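Local coordinates for CofB (PDB 5AX6), which is a minor pilin subunit of the CFA/III type IVb pilus of enterotoxigenic Escherichia coli, forms a homotrimer and probably takes part in pilus assembly, at residues 175-187 against 194-208. Numbering follows the deposited sequence.
Sequences ISFKDIYVVERNS and RLTTISGKPLTFSGL
Both carboxylate oxygens of Glu-184 are engaged by the strand beside it, next to the connecting loop of a beta hairpin in the antiparallel sheet of the pilin domain. Glu-184 OE1 accepts the hydroxyl of Thr-196 through its anti lone pair, 2.8 Å from Thr-196 OG1, and a water that also takes the backbone N-H of Thr-197. Glu-184 OE2 forms a salt bridge with Arg-194 NH2 at 2.9 Å, but lies about 32° out of the guanidinium plane. The same NH2 gives a straighter bond, at 170°, to Asn-186 OD1, which sits in that plane and also accepts from Lys-219. Glu-184 and Arg-194 are a hydrogen-bonded antiparallel pair, so their side chains leave the same face of the sheet; in both, CG stands between the backbone N and the carbonyl carbon, and Glu-184 CG lies over one face of the guanidinium.

The end of strand 179-185 pairs with 194-196, and its beginning with the chain that returns after the type I' turn from Ile-198 to Lys-201. Val-182 joins the two: its O receives Thr-196 N and its N donates to Leu-203 O at 2.9 Å, while Ile-180 O receives Phe-205 N. CG1 of Val-182, anti to the backbone N (chi1 174°), lies 3.4 Å from Thr-196 OG1; CG2 packs alongside Leu-203 CD2.

Tyr-181 occupies the other side of the sheet, near the trimer interface. Its hydroxyl hydrogen-bonds Gln-48 of a second subunit and Asn-64, and Arg-224 makes a cation-pi contact with the ring. Pro-202 CB borders the ring edge near CE1, whereas Leu-195 CD2 approaches Tyr-181 CD1 obliquely at 3.8 Å. The CG2 methyl of Thr-204 makes a CH-pi contact over one ring face, offset toward the rim and closest to Tyr-181 CZ at 3.5 Å.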
loop_
_atom_site.group_PDB
_atom_site.type_symbol
_atom_site.label_atom_id
_atom_site.label_comp_id
_atom_site.label_asym_id
_atom_site.label_seq_id
_atom_site.Cartn_x
_atom_site.Cartn_y
_atom_site.Cartn_z
ATOM N N ILE A 175 -18.669 -21.002 -2.694
ATOM C CA ILE A 175 -18.846 -22.282 -2.027
ATOM C C ILE A 175 -19.053 -23.351 -3.067
ATOM O O ILE A 175 -19.343 -23.061 -4.224
ATOM C CB ILE A 175 -20.033 -22.283 -1.057
ATOM C CG1 ILE A 175 -21.342 -22.057 -1.815
ATOM C CG2 ILE A 175 -19.836 -21.247 0.034
ATOM C CD1 ILE A 175 -22.555 -22.533 -1.026
ATOM N N SER A 176 -18.910 -24.599 -2.648
ATOM C CA SER A 176 -19.070 -25.703 -3.568
ATOM C C SER A 176 -19.642 -26.887 -2.817
ATOM O O SER A 176 -19.602 -26.942 -1.588
ATOM C CB SER A 176 -17.735 -26.066 -4.225
ATOM O OG SER A 176 -16.796 -26.474 -3.250
ATOM N N PHE A 177 -20.198 -27.830 -3.556
ATOM C CA PHE A 177 -20.778 -29.002 -2.912
ATOM C C PHE A 177 -19.789 -30.150 -2.872
ATOM O O PHE A 177 -19.222 -30.516 -3.900
ATOM C CB PHE A 177 -22.042 -29.427 -3.639
ATOM C CG PHE A 177 -23.037 -28.316 -3.805
ATOM C CD1 PHE A 177 -23.623 -27.726 -2.693
ATOM C CD2 PHE A 177 -23.402 -27.876 -5.068
ATOM C CE1 PHE A 177 -24.547 -26.704 -2.840
ATOM C CE2 PHE A 177 -24.322 -26.855 -5.224
ATOM C CZ PHE A 177 -24.893 -26.264 -4.113
ATOM N N LYS A 178 -19.590 -30.713 -1.682
ATOM C CA LYS A 178 -18.757 -31.897 -1.525
ATOM C C LYS A 178 -19.364 -33.029 -2.346
ATOM O O LYS A 178 -18.664 -33.755 -3.056
ATOM C CB LYS A 178 -18.641 -32.281 -0.049
ATOM C CG LYS A 178 -17.669 -33.426 0.217
ATOM C CD LYS A 178 -17.724 -33.865 1.673
ATOM C CE LYS A 178 -16.755 -35.003 1.943
ATOM N NZ LYS A 178 -15.370 -34.481 2.047
ATOM N N ASP A 179 -20.680 -33.165 -2.252
ATOM C CA ASP A 179 -21.418 -34.038 -3.149
ATOM C C ASP A 179 -22.904 -33.743 -3.057
ATOM O O ASP A 179 -23.359 -32.931 -2.227
ATOM C CB ASP A 179 -21.156 -35.525 -2.851
ATOM C CG ASP A 179 -21.068 -36.374 -4.133
ATOM O OD1 ASP A 179 -21.859 -36.144 -5.082
ATOM O OD2 ASP A 179 -20.189 -37.258 -4.204
ATOM N N ILE A 180 -23.646 -34.414 -3.927
ATOM C CA ILE A 180 -25.083 -34.256 -4.028
ATOM C C ILE A 180 -25.688 -35.640 -4.133
ATOM O O ILE A 180 -25.332 -36.392 -5.030
ATOM C CB ILE A 180 -25.472 -33.429 -5.261
ATOM C CG1 ILE A 180 -24.889 -32.015 -5.151
ATOM C CG2 ILE A 180 -26.982 -33.411 -5.428
ATOM C CD1 ILE A 180 -25.025 -31.200 -6.421
ATOM N N TYR A 181 -26.583 -35.976 -3.211
ATOM C CA TYR A 181 -27.220 -37.286 -3.210
ATOM C C TYR A 181 -28.707 -37.144 -3.440
ATOM O O TYR A 181 -29.318 -36.149 -3.044
ATOM C CB TYR A 181 -26.979 -38.020 -1.885
ATOM C CG TYR A 181 -25.650 -38.712 -1.774
ATOM C CD1 TYR A 181 -25.567 -40.097 -1.784
ATOM C CD2 TYR A 181 -24.472 -37.987 -1.670
ATOM C CE1 TYR A 181 -24.344 -40.741 -1.677
ATOM C CE2 TYR A 181 -23.248 -38.613 -1.561
ATOM C CZ TYR A 181 -23.190 -39.994 -1.563
ATOM O OH TYR A 181 -21.970 -40.620 -1.459
ATOM N N VAL A 182 -29.294 -38.155 -4.070
ATOM C CA VAL A 182 -30.743 -38.241 -4.164
ATOM C C VAL A 182 -31.274 -38.889 -2.889
ATOM O O VAL A 182 -30.755 -39.924 -2.445
ATOM C CB VAL A 182 -31.182 -39.054 -5.398
ATOM C CG1 VAL A 182 -32.686 -39.250 -5.399
ATOM C CG2 VAL A 182 -30.724 -38.366 -6.671
ATOM N N VAL A 183 -32.289 -38.282 -2.284
ATOM C CA VAL A 183 -32.899 -38.873 -1.107
ATOM C C VAL A 183 -34.394 -39.055 -1.325
ATOM O O VAL A 183 -34.970 -38.465 -2.233
ATOM C CB VAL A 183 -32.626 -38.029 0.162
ATOM C CG1 VAL A 183 -31.121 -38.031 0.463
ATOM C CG2 VAL A 183 -33.150 -36.595 0.005
ATOM N N GLU A 184 -35.007 -39.894 -0.503
ATOM C CA GLU A 184 -36.409 -40.210 -0.667
ATOM C C GLU A 184 -37.068 -40.448 0.677
ATOM O O GLU A 184 -36.411 -40.788 1.668
ATOM C CB GLU A 184 -36.581 -41.449 -1.563
ATOM C CG GLU A 184 -35.962 -42.704 -0.968
ATOM C CD GLU A 184 -36.065 -43.925 -1.875
ATOM O OE1 GLU A 184 -35.377 -43.972 -2.920
ATOM O OE2 GLU A 184 -36.835 -44.848 -1.530
ATOM N N ARG A 185 -38.379 -40.268 0.709
ATOM C CA ARG A 185 -39.149 -40.680 1.864
ATOM C C ARG A 185 -40.494 -41.190 1.382
ATOM O O ARG A 185 -40.943 -40.846 0.282
ATOM C CB ARG A 185 -39.316 -39.539 2.862
ATOM C CG ARG A 185 -39.990 -38.317 2.303
ATOM C CD ARG A 185 -39.965 -37.192 3.317
ATOM N NE ARG A 185 -40.558 -35.969 2.795
ATOM C CZ ARG A 185 -40.622 -34.826 3.464
ATOM N NH1 ARG A 185 -40.116 -34.739 4.692
ATOM N NH2 ARG A 185 -41.181 -33.763 2.902
ATOM N N ASN A 186 -41.120 -42.025 2.202
ATOM C CA ASN A 186 -42.369 -42.665 1.822
ATOM C C ASN A 186 -43.542 -41.729 2.045
ATOM O O ASN A 186 -44.571 -41.845 1.390
ATOM C CB ASN A 186 -42.556 -43.970 2.606
ATOM C CG ASN A 186 -41.498 -45.005 2.264
ATOM O OD1 ASN A 186 -41.005 -45.044 1.134
ATOM N ND2 ASN A 186 -41.129 -45.840 3.242
ATOM N N SER A 187 -43.371 -40.794 2.973
ATOM C CA SER A 187 -44.418 -39.846 3.315
ATOM C C SER A 187 -43.862 -38.421 3.376
ATOM O O SER A 187 -43.117 -38.002 2.492
ATOM C CB SER A 187 -45.067 -40.232 4.648
ATOM O OG SER A 187 -46.222 -39.452 4.905
ATOM N N ARG A 194 -34.213 -40.869 3.550
ATOM C CA ARG A 194 -33.131 -41.845 3.479
ATOM C C ARG A 194 -32.464 -41.753 2.115
ATOM O O ARG A 194 -33.056 -41.243 1.164
ATOM C CB ARG A 194 -33.652 -43.268 3.712
ATOM C CG ARG A 194 -34.609 -43.712 2.611
ATOM C CD ARG A 194 -34.955 -45.205 2.661
ATOM N NE ARG A 194 -35.993 -45.492 1.674
ATOM C CZ ARG A 194 -37.294 -45.323 1.896
ATOM N NH1 ARG A 194 -37.722 -44.908 3.087
ATOM N NH2 ARG A 194 -38.167 -45.579 0.931
ATOM N N LEU A 195 -31.233 -42.236 2.014
ATOM C CA LEU A 195 -30.545 -42.246 0.729
ATOM C C LEU A 195 -31.288 -43.131 -0.270
ATOM O O LEU A 195 -31.667 -44.257 0.040
ATOM C CB LEU A 195 -29.102 -42.725 0.891
ATOM C CG LEU A 195 -28.210 -41.843 1.760
ATOM C CD1 LEU A 195 -26.865 -42.515 1.980
ATOM C CD2 LEU A 195 -28.024 -40.485 1.090
ATOM N N THR A 196 -31.523 -42.603 -1.457
ATOM C CA THR A 196 -32.023 -43.423 -2.549
ATOM C C THR A 196 -30.910 -44.386 -2.947
ATOM O O THR A 196 -29.743 -43.998 -2.973
ATOM C CB THR A 196 -32.456 -42.555 -3.740
ATOM O OG1 THR A 196 -33.606 -41.785 -3.364
ATOM C CG2 THR A 196 -32.793 -43.423 -4.959
ATOM N N THR A 197 -31.251 -45.646 -3.219
ATOM C CA THR A 197 -30.227 -46.624 -3.596
ATOM C C THR A 197 -30.560 -47.346 -4.900
ATOM O O THR A 197 -31.727 -47.510 -5.256
ATOM C CB THR A 197 -30.017 -47.716 -2.514
ATOM O OG1 THR A 197 -31.264 -48.373 -2.257
ATOM C CG2 THR A 197 -29.456 -47.125 -1.208
ATOM N N ILE A 198 -29.505 -47.763 -5.590
ATOM C CA ILE A 198 -29.586 -48.590 -6.786
ATOM C C ILE A 198 -28.791 -49.860 -6.504
ATOM O O ILE A 198 -27.563 -49.814 -6.408
ATOM C CB ILE A 198 -29.006 -47.881 -8.027
ATOM C CG1 ILE A 198 -29.736 -46.562 -8.299
ATOM C CG2 ILE A 198 -29.057 -48.798 -9.240
ATOM C CD1 ILE A 198 -31.212 -46.718 -8.529
ATOM N N SER A 199 -29.484 -50.982 -6.346
ATOM C CA SER A 199 -28.824 -52.224 -5.944
ATOM C C SER A 199 -28.022 -52.022 -4.665
ATOM O O SER A 199 -26.886 -52.485 -4.550
ATOM C CB SER A 199 -27.918 -52.742 -7.059
ATOM O OG SER A 199 -28.689 -53.194 -8.157
ATOM N N GLY A 200 -28.619 -51.312 -3.710
ATOM C CA GLY A 200 -28.022 -51.124 -2.400
ATOM C C GLY A 200 -26.943 -50.061 -2.378
ATOM O O GLY A 200 -26.317 -49.825 -1.346
ATOM N N LYS A 201 -26.719 -49.419 -3.519
ATOM C CA LYS A 201 -25.681 -48.402 -3.615
ATOM C C LYS A 201 -26.303 -47.012 -3.630
ATOM O O LYS A 201 -27.056 -46.690 -4.545
ATOM C CB LYS A 201 -24.837 -48.606 -4.877
ATOM C CG LYS A 201 -23.622 -47.692 -4.954
ATOM C CD LYS A 201 -22.984 -47.721 -6.345
ATOM C CE LYS A 201 -21.881 -46.671 -6.465
ATOM N NZ LYS A 201 -21.294 -46.626 -7.834
ATOM N N PRO A 202 -25.993 -46.188 -2.611
ATOM C CA PRO A 202 -26.579 -44.843 -2.539
ATOM C C PRO A 202 -26.350 -44.075 -3.830
ATOM O O PRO A 202 -25.265 -44.143 -4.404
ATOM C CB PRO A 202 -25.840 -44.199 -1.359
ATOM C CG PRO A 202 -25.495 -45.361 -0.477
ATOM C CD PRO A 202 -25.155 -46.486 -1.436
ATOM N N LEU A 203 -27.379 -43.362 -4.270
ATOM C CA LEU A 203 -27.393 -42.717 -5.578
ATOM C C LEU A 203 -26.943 -41.261 -5.505
ATOM O O LEU A 203 -27.619 -40.419 -4.905
ATOM C CB LEU A 203 -28.797 -42.799 -6.179
ATOM C CG LEU A 203 -29.034 -42.156 -7.551
ATOM C CD1 LEU A 203 -28.231 -42.860 -8.635
ATOM C CD2 LEU A 203 -30.517 -42.164 -7.899
ATOM N N THR A 204 -25.799 -40.971 -6.113
ATOM C CA THR A 204 -25.311 -39.592 -6.201
ATOM C C THR A 204 -25.894 -38.969 -7.436
ATOM O O THR A 204 -26.324 -39.682 -8.344
ATOM C CB THR A 204 -23.788 -39.520 -6.275
ATOM O OG1 THR A 204 -23.352 -40.143 -7.487
ATOM C CG2 THR A 204 -23.164 -40.217 -5.083
ATOM N N PHE A 205 -25.919 -37.642 -7.488
ATOM C CA PHE A 205 -26.496 -36.995 -8.655
ATOM C C PHE A 205 -25.771 -37.386 -9.943
ATOM O O PHE A 205 -26.393 -37.465 -11.002
ATOM C CB PHE A 205 -26.485 -35.477 -8.521
ATOM C CG PHE A 205 -27.117 -34.788 -9.687
ATOM C CD1 PHE A 205 -28.500 -34.767 -9.824
ATOM C CD2 PHE A 205 -26.338 -34.201 -10.668
ATOM C CE1 PHE A 205 -29.096 -34.151 -10.912
ATOM C CE2 PHE A 205 -26.929 -33.581 -11.759
ATOM C CZ PHE A 205 -28.310 -33.558 -11.879
ATOM N N SER A 206 -24.468 -37.637 -9.856
ATOM C CA SER A 206 -23.697 -37.996 -11.048
ATOM C C SER A 206 -24.202 -39.312 -11.644
ATOM O O SER A 206 -24.193 -39.492 -12.859
ATOM C CB SER A 206 -22.196 -38.082 -10.733
ATOM O OG SER A 206 -21.828 -39.352 -10.219
ATOM N N GLY A 207 -24.671 -40.218 -10.793
ATOM C CA GLY A 207 -25.210 -41.480 -11.270
ATOM C C GLY A 207 -26.684 -41.418 -11.652
ATOM O O GLY A 207 -27.275 -42.425 -12.053
ATOM N N LEU A 208 -27.285 -40.239 -11.547
ATOM C CA LEU A 208 -28.737 -40.133 -11.674
ATOM C C LEU A 208 -29.263 -40.333 -13.094
ATOM O O LEU A 208 -30.321 -40.939 -13.281
ATOM C CB LEU A 208 -29.224 -38.782 -11.153
ATOM C CG LEU A 208 -30.741 -38.625 -11.289
ATOM C CD1 LEU A 208 -31.456 -39.812 -10.654
ATOM C CD2 LEU A 208 -31.218 -37.318 -10.683
HETATM O O HOH W 1 -22.638 -36.377 -7.953
HETATM O O HOH W 2 -34.025 -46.335 -3.044
HETATM O O HOH W 3 -39.367 -43.053 4.381
#